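Local coordinates for protein extracellular serine protease (Aeromonas sobria, PDB 3WQB) that cleaves peptide bonds after paired basic residues, one of them lysine, as a calcium-binding, kexin- and furin-like serine protease and probable virulence factor, at residues Ala75-Gly80 / Tyr160-Ser165; Val379-Thr384 / Ser505-Leu510. The protein carries 1 engineered substitution. All blocks are in the same frame, centred on the assembly; numbering follows the deposited sequence.

From the N terminus, the chain first enters the parallel sheet of the subtilisin domain at strand 73-77. Contact 1 closes when the segment 160-165, on helix 155-164, returns to that strand, with 79 residues between, so it ties sheet to helix inside the catalytic domain. Contact 2 opens much later, at strand 379-384, and closes at the loop 505-510 that precedes helix 512-520, with 120 residues between; it joins the last part of the protease family region to the P-domain. The two loops follow in series, neither nested nor crossed. The centres of contact 1 and contact 2 are about 37 Å apart, on opposite sides of the chain's centre, and the contacts do not touch.

Contact 1. Residues Ala75-Gly80 / Tyr160-Ser165; sequences AVVDDG and YALGDS
Val77 puts both methyl groups against Ala161 and Leu162. Its CG2 lies 3.9 Å from Ala161 CB, and CG1 is almost as close at 4.0 Å from that same CB, so the alanine methyl meets the fork of the valine. CG2 also touches one branch of Leu162, at 3.9 Å from CD2, where the leucine side chain lies roughly perpendicular to the valine. With CG1 anti to the backbone N (chi1 -176°), CG2 takes the place beside that N, from which it reaches both residues. Phe144 and Leu146 add to the apolar cover of Ala161, and Tyr178 packs on both Val77 and Leu162.

No hydrogen bond joins the two segments. Ala161 O is faced by carbon, with Val77 CG2 at 3.7 Å and Ala75 CB at 4.3 Å; it is buried without a polar partner.

Each segment also carries a side-chain hydrogen bond of its own. Ser165 OG gives its hydrogen to a lone pair of Tyr160 O at 2.8 Å, tying Ser165 back to Tyr160. Past the strand, Asp79 N donates to the anti side of Asp78 OD1 at 2.7 Å, and OD1 also bonds His115 ND1.

The axes of 75-77 and 160-164 run at 130° to each other in the alpha/beta sandwich of subtilases, where Asp78, the predicted charge-relay aspartate, directly follows the strand.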
loop_
_atom_site.group_PDB
_atom_site.type_symbol
_atom_site.label_atom_id
_atom_site.label_comp_id
_atom_site.label_asym_id
_atom_site.label_seq_id
_atom_site.Cartn_x
_atom_site.Cartn_y
_atom_site.Cartn_z
ATOM N N ALA A 75 1.782 -5.856 14.486
ATOM C CA ALA A 75 3.135 -6.034 13.942
ATOM C C ALA A 75 3.501 -4.853 13.056
ATOM O O ALA A 75 2.757 -4.507 12.136
ATOM C CB ALA A 75 3.227 -7.315 13.137
ATOM N N VAL A 76 4.659 -4.257 13.318
ATOM C CA VAL A 76 5.182 -3.185 12.486
ATOM C C VAL A 76 6.312 -3.752 11.644
ATOM O O VAL A 76 7.411 -4.028 12.144
ATOM C CB VAL A 76 5.632 -1.989 13.348
ATOM C CG1 VAL A 76 6.238 -0.903 12.496
ATOM C CG2 VAL A 76 4.437 -1.437 14.114
ATOM N N VAL A 77 6.010 -3.979 10.372
ATOM C CA VAL A 77 6.956 -4.561 9.425
ATOM C C VAL A 77 7.566 -3.378 8.674
ATOM O O VAL A 77 6.939 -2.768 7.818
ATOM C CB VAL A 77 6.251 -5.574 8.492
ATOM C CG1 VAL A 77 7.253 -6.255 7.562
ATOM C CG2 VAL A 77 5.490 -6.618 9.319
ATOM N N ASP A 78 8.784 -3.014 9.045
ATOM C CA ASP A 78 9.309 -1.714 8.638
ATOM C C ASP A 78 10.841 -1.708 8.712
ATOM O O ASP A 78 11.460 -2.751 8.542
ATOM C CB ASP A 78 8.662 -0.619 9.505
ATOM C CG ASP A 78 8.518 0.702 8.786
ATOM O OD1 ASP A 78 9.545 1.380 8.579
ATOM O OD2 ASP A 78 7.373 1.085 8.452
ATOM N N ASP A 79 11.458 -0.547 8.941
ATOM C CA ASP A 79 12.919 -0.457 8.916
ATOM C C ASP A 79 13.577 -0.776 10.258
ATOM O O ASP A 79 14.801 -0.824 10.352
ATOM C CB ASP A 79 13.368 0.916 8.393
ATOM C CG ASP A 79 13.109 2.050 9.381
ATOM O OD1 ASP A 79 12.560 1.808 10.482
ATOM O OD2 ASP A 79 13.491 3.200 9.063
ATOM N N GLY A 80 12.765 -1.023 11.280
ATOM C CA GLY A 80 13.277 -1.119 12.640
ATOM C C GLY A 80 12.270 -0.630 13.655
ATOM O O GLY A 80 11.206 -0.118 13.301
ATOM N N TYR A 160 8.232 -14.612 8.062
ATOM C CA TYR A 160 8.422 -14.533 9.497
ATOM C C TYR A 160 7.640 -13.367 10.113
ATOM O O TYR A 160 7.047 -13.493 11.194
ATOM C CB TYR A 160 9.914 -14.439 9.860
ATOM C CG TYR A 160 10.168 -14.764 11.316
ATOM C CD1 TYR A 160 10.028 -13.790 12.314
ATOM C CD2 TYR A 160 10.508 -16.060 11.704
ATOM C CE1 TYR A 160 10.223 -14.098 13.653
ATOM C CE2 TYR A 160 10.710 -16.367 13.027
ATOM C CZ TYR A 160 10.563 -15.391 14.003
ATOM O OH TYR A 160 10.752 -15.703 15.323
ATOM N N ALA A 161 7.652 -12.234 9.415
ATOM C CA ALA A 161 7.084 -10.985 9.919
ATOM C C ALA A 161 5.583 -10.864 9.700
ATOM O O ALA A 161 4.910 -10.146 10.442
ATOM C CB ALA A 161 7.776 -9.815 9.261
ATOM N N LEU A 162 5.070 -11.532 8.669
ATOM C CA LEU A 162 3.723 -11.264 8.189
ATOM C C LEU A 162 2.717 -12.360 8.564
ATOM O O LEU A 162 1.652 -12.482 7.956
ATOM C CB LEU A 162 3.743 -10.981 6.683
ATOM C CG LEU A 162 4.312 -9.604 6.303
ATOM C CD1 LEU A 162 4.706 -9.562 4.835
ATOM C CD2 LEU A 162 3.316 -8.479 6.647
ATOM N N GLY A 163 3.060 -13.169 9.563
ATOM C CA GLY A 163 2.096 -14.084 10.163
ATOM C C GLY A 163 2.390 -15.557 10.054
ATOM O O GLY A 163 1.630 -16.355 10.583
ATOM N N ASP A 164 3.477 -15.929 9.386
ATOM C CA ASP A 164 3.795 -17.346 9.181
ATOM C C ASP A 164 4.520 -17.971 10.374
ATOM O O ASP A 164 4.453 -19.186 10.566
ATOM C CB ASP A 164 4.619 -17.537 7.906
ATOM C CG ASP A 164 4.912 -18.992 7.612
ATOM O OD1 ASP A 164 3.966 -19.726 7.279
ATOM O OD2 ASP A 164 6.100 -19.377 7.681
ATOM N N SER A 165 5.187 -17.156 11.187
ATOM C CA SER A 165 5.975 -17.672 12.312
ATOM C C SER A 165 5.164 -17.740 13.596
ATOM O O SER A 165 4.128 -17.086 13.731
ATOM C CB SER A 165 7.203 -16.790 12.531
ATOM O OG SER A 165 6.843 -15.523 13.046
#

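Contact 2. Residues Val379-Thr384 / Ser505-Leu510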
loop_
_atom_site.group_PDB
_atom_site.type_symbol
_atom_site.label_atom_id
_atom_site.label_comp_id
_atom_site.label_asym_id
_atom_site.label_seq_id
_atom_site.Cartn_x
_atom_site.Cartn_y
_atom_site.Cartn_z
ATOM N N VAL A 379 -10.659 14.750 -13.016
ATOM C CA VAL A 379 -9.585 15.231 -13.866
ATOM C C VAL A 379 -9.813 14.717 -15.280
ATOM O O VAL A 379 -9.899 13.508 -15.510
ATOM C CB VAL A 379 -8.209 14.778 -13.349
ATOM C CG1 VAL A 379 -7.107 15.312 -14.258
ATOM C CG2 VAL A 379 -8.001 15.238 -11.908
ATOM N N MET A 380 -9.910 15.643 -16.228
ATOM C CA MET A 380 -10.234 15.313 -17.607
ATOM C C MET A 380 -8.985 15.240 -18.473
ATOM O O MET A 380 -7.977 15.889 -18.198
ATOM C CB MET A 380 -11.202 16.351 -18.183
ATOM C CG MET A 380 -12.438 16.596 -17.331
ATOM S SD MET A 380 -13.411 15.108 -17.008
ATOM C CE MET A 380 -14.125 14.844 -18.629
ATOM N N VAL A 381 -9.070 14.425 -19.517
ATOM C CA VAL A 381 -8.009 14.286 -20.501
ATOM C C VAL A 381 -8.584 14.662 -21.852
ATOM O O VAL A 381 -9.622 14.133 -22.257
ATOM C CB VAL A 381 -7.480 12.833 -20.559
ATOM C CG1 VAL A 381 -6.459 12.658 -21.683
ATOM C CG2 VAL A 381 -6.880 12.421 -19.214
ATOM N N SER A 382 -7.902 15.584 -22.529
ATOM C CA SER A 382 -8.318 16.083 -23.833
ATOM C C SER A 382 -7.413 15.536 -24.929
ATOM O O SER A 382 -6.187 15.523 -24.788
ATOM C CB SER A 382 -8.259 17.609 -23.841
ATOM O OG SER A 382 -8.637 18.121 -25.102
ATOM N N TYR A 383 -8.024 15.089 -26.025
ATOM C CA TYR A 383 -7.281 14.696 -27.216
ATOM C C TYR A 383 -8.164 14.759 -28.446
ATOM O O TYR A 383 -9.379 14.879 -28.337
ATOM C CB TYR A 383 -6.679 13.293 -27.063
ATOM C CG TYR A 383 -7.662 12.137 -27.023
ATOM C CD1 TYR A 383 -8.251 11.747 -25.825
ATOM C CD2 TYR A 383 -7.971 11.414 -28.177
ATOM C CE1 TYR A 383 -9.132 10.676 -25.769
ATOM C CE2 TYR A 383 -8.854 10.329 -28.136
ATOM C CZ TYR A 383 -9.427 9.960 -26.925
ATOM O OH TYR A 383 -10.287 8.878 -26.864
ATOM N N THR A 384 -7.535 14.671 -29.612
ATOM C CA THR A 384 -8.245 14.648 -30.875
ATOM C C THR A 384 -8.038 13.275 -31.502
ATOM O O THR A 384 -6.898 12.820 -31.649
ATOM C CB THR A 384 -7.724 15.771 -31.807
ATOM O OG1 THR A 384 -7.858 17.032 -31.143
ATOM C CG2 THR A 384 -8.491 15.816 -33.134
ATOM N N SER A 505 -5.605 4.959 -14.371
ATOM C CA SER A 505 -5.618 6.281 -14.947
ATOM C C SER A 505 -4.399 6.438 -15.859
ATOM O O SER A 505 -3.347 5.855 -15.600
ATOM C CB SER A 505 -5.625 7.317 -13.823
ATOM O OG SER A 505 -4.594 7.069 -12.874
ATOM N N PRO A 506 -4.536 7.219 -16.942
ATOM C CA PRO A 506 -3.426 7.364 -17.883
ATOM C C PRO A 506 -2.326 8.298 -17.368
ATOM O O PRO A 506 -2.509 8.997 -16.359
ATOM C CB PRO A 506 -4.102 7.942 -19.135
ATOM C CG PRO A 506 -5.285 8.685 -18.604
ATOM C CD PRO A 506 -5.758 7.908 -17.403
ATOM N N PHE A 507 -1.190 8.295 -18.057
ATOM C CA PHE A 507 -0.058 9.192 -17.753
ATOM C C PHE A 507 0.566 8.830 -16.414
ATOM O O PHE A 507 1.148 9.655 -15.711
ATOM C CB PHE A 507 -0.443 10.683 -17.841
ATOM C CG PHE A 507 -1.243 11.023 -19.074
ATOM C CD1 PHE A 507 -0.977 10.404 -20.300
ATOM C CD2 PHE A 507 -2.265 11.961 -19.011
ATOM C CE1 PHE A 507 -1.733 10.712 -21.432
ATOM C CE2 PHE A 507 -3.023 12.272 -20.139
ATOM C CZ PHE A 507 -2.752 11.652 -21.349
ATOM N N ASN A 508 0.432 7.553 -16.089
ATOM C CA ASN A 508 1.076 6.965 -14.930
ATOM C C ASN A 508 2.559 6.701 -15.180
ATOM O O ASN A 508 3.108 7.102 -16.219
ATOM C CB ASN A 508 0.356 5.676 -14.573
ATOM C CG ASN A 508 0.294 4.735 -15.743
ATOM O OD1 ASN A 508 1.318 4.207 -16.179
ATOM N ND2 ASN A 508 -0.912 4.542 -16.287
ATOM N N SER A 509 3.206 6.063 -14.214
ATOM C CA SER A 509 4.652 5.889 -14.224
ATOM C C SER A 509 5.168 4.683 -15.009
ATOM O O SER A 509 6.353 4.366 -14.923
ATOM C CB SER A 509 5.189 5.858 -12.788
ATOM O OG SER A 509 4.824 4.651 -12.139
ATOM N N LEU A 510 4.300 4.018 -15.773
ATOM C CA LEU A 510 4.743 2.889 -16.606
ATOM C C LEU A 510 5.502 3.344 -17.850
ATOM O O LEU A 510 5.158 2.981 -18.977
ATOM C CB LEU A 510 3.570 1.971 -16.980
ATOM C CG LEU A 510 2.868 1.286 -15.810
ATOM C CD1 LEU A 510 1.680 0.484 -16.311
ATOM C CD2 LEU A 510 3.844 0.399 -15.042
#
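Val381 projects from strand 379-384 toward Pro506 and Phe507 and makes every contact between the two segments. Ser505, just before the meeting point, uses its backbone O to accept Asn508 ND2 at 2.9 Å, within the carbonyl plane and close to the amide plane, with an N-H...O angle of 166°. Pro506 comes next: its CG passes alongside Val381 CG2 at 4.1 Å, the two side chains running in opposing senses. Its CB sits 4.1 Å above the plane of the Phe507 ring, over the centre, so the proline covers one face of its neighbour.

Phe507 carries the larger share of the contact on this segment. Its ring and the valine reach out to each other from their two backbones, and CG1 is met obliquely, through CE2 at 3.8 Å and CZ at 3.9 Å; CE2 is also 4.0 Å from Val381 CG2. A chi1 of 175° turns CG1 of Val381 to the ring and leaves CG2 to reach both ring and proline. Further on, Asn508 OD1 accepts Leu510 N on a lone pair at 3.0 Å, an Asx turn, while Arg232 bonds the carbonyls of Phe507 and Asn508.

Asn508 thus braces the loop on both sides, holding its backbone in shape behind the Phe507 ring, whose side chain comes about 4 Å from that of the calcium ligand Ala555. A polar link from strand 379-384 to the P-domain comes from Tyr383 OH, bonded to Gly456 O. Between the two segments themselves, Val381 meets the loop through carbon alone, a buried apolar join without directional bonds.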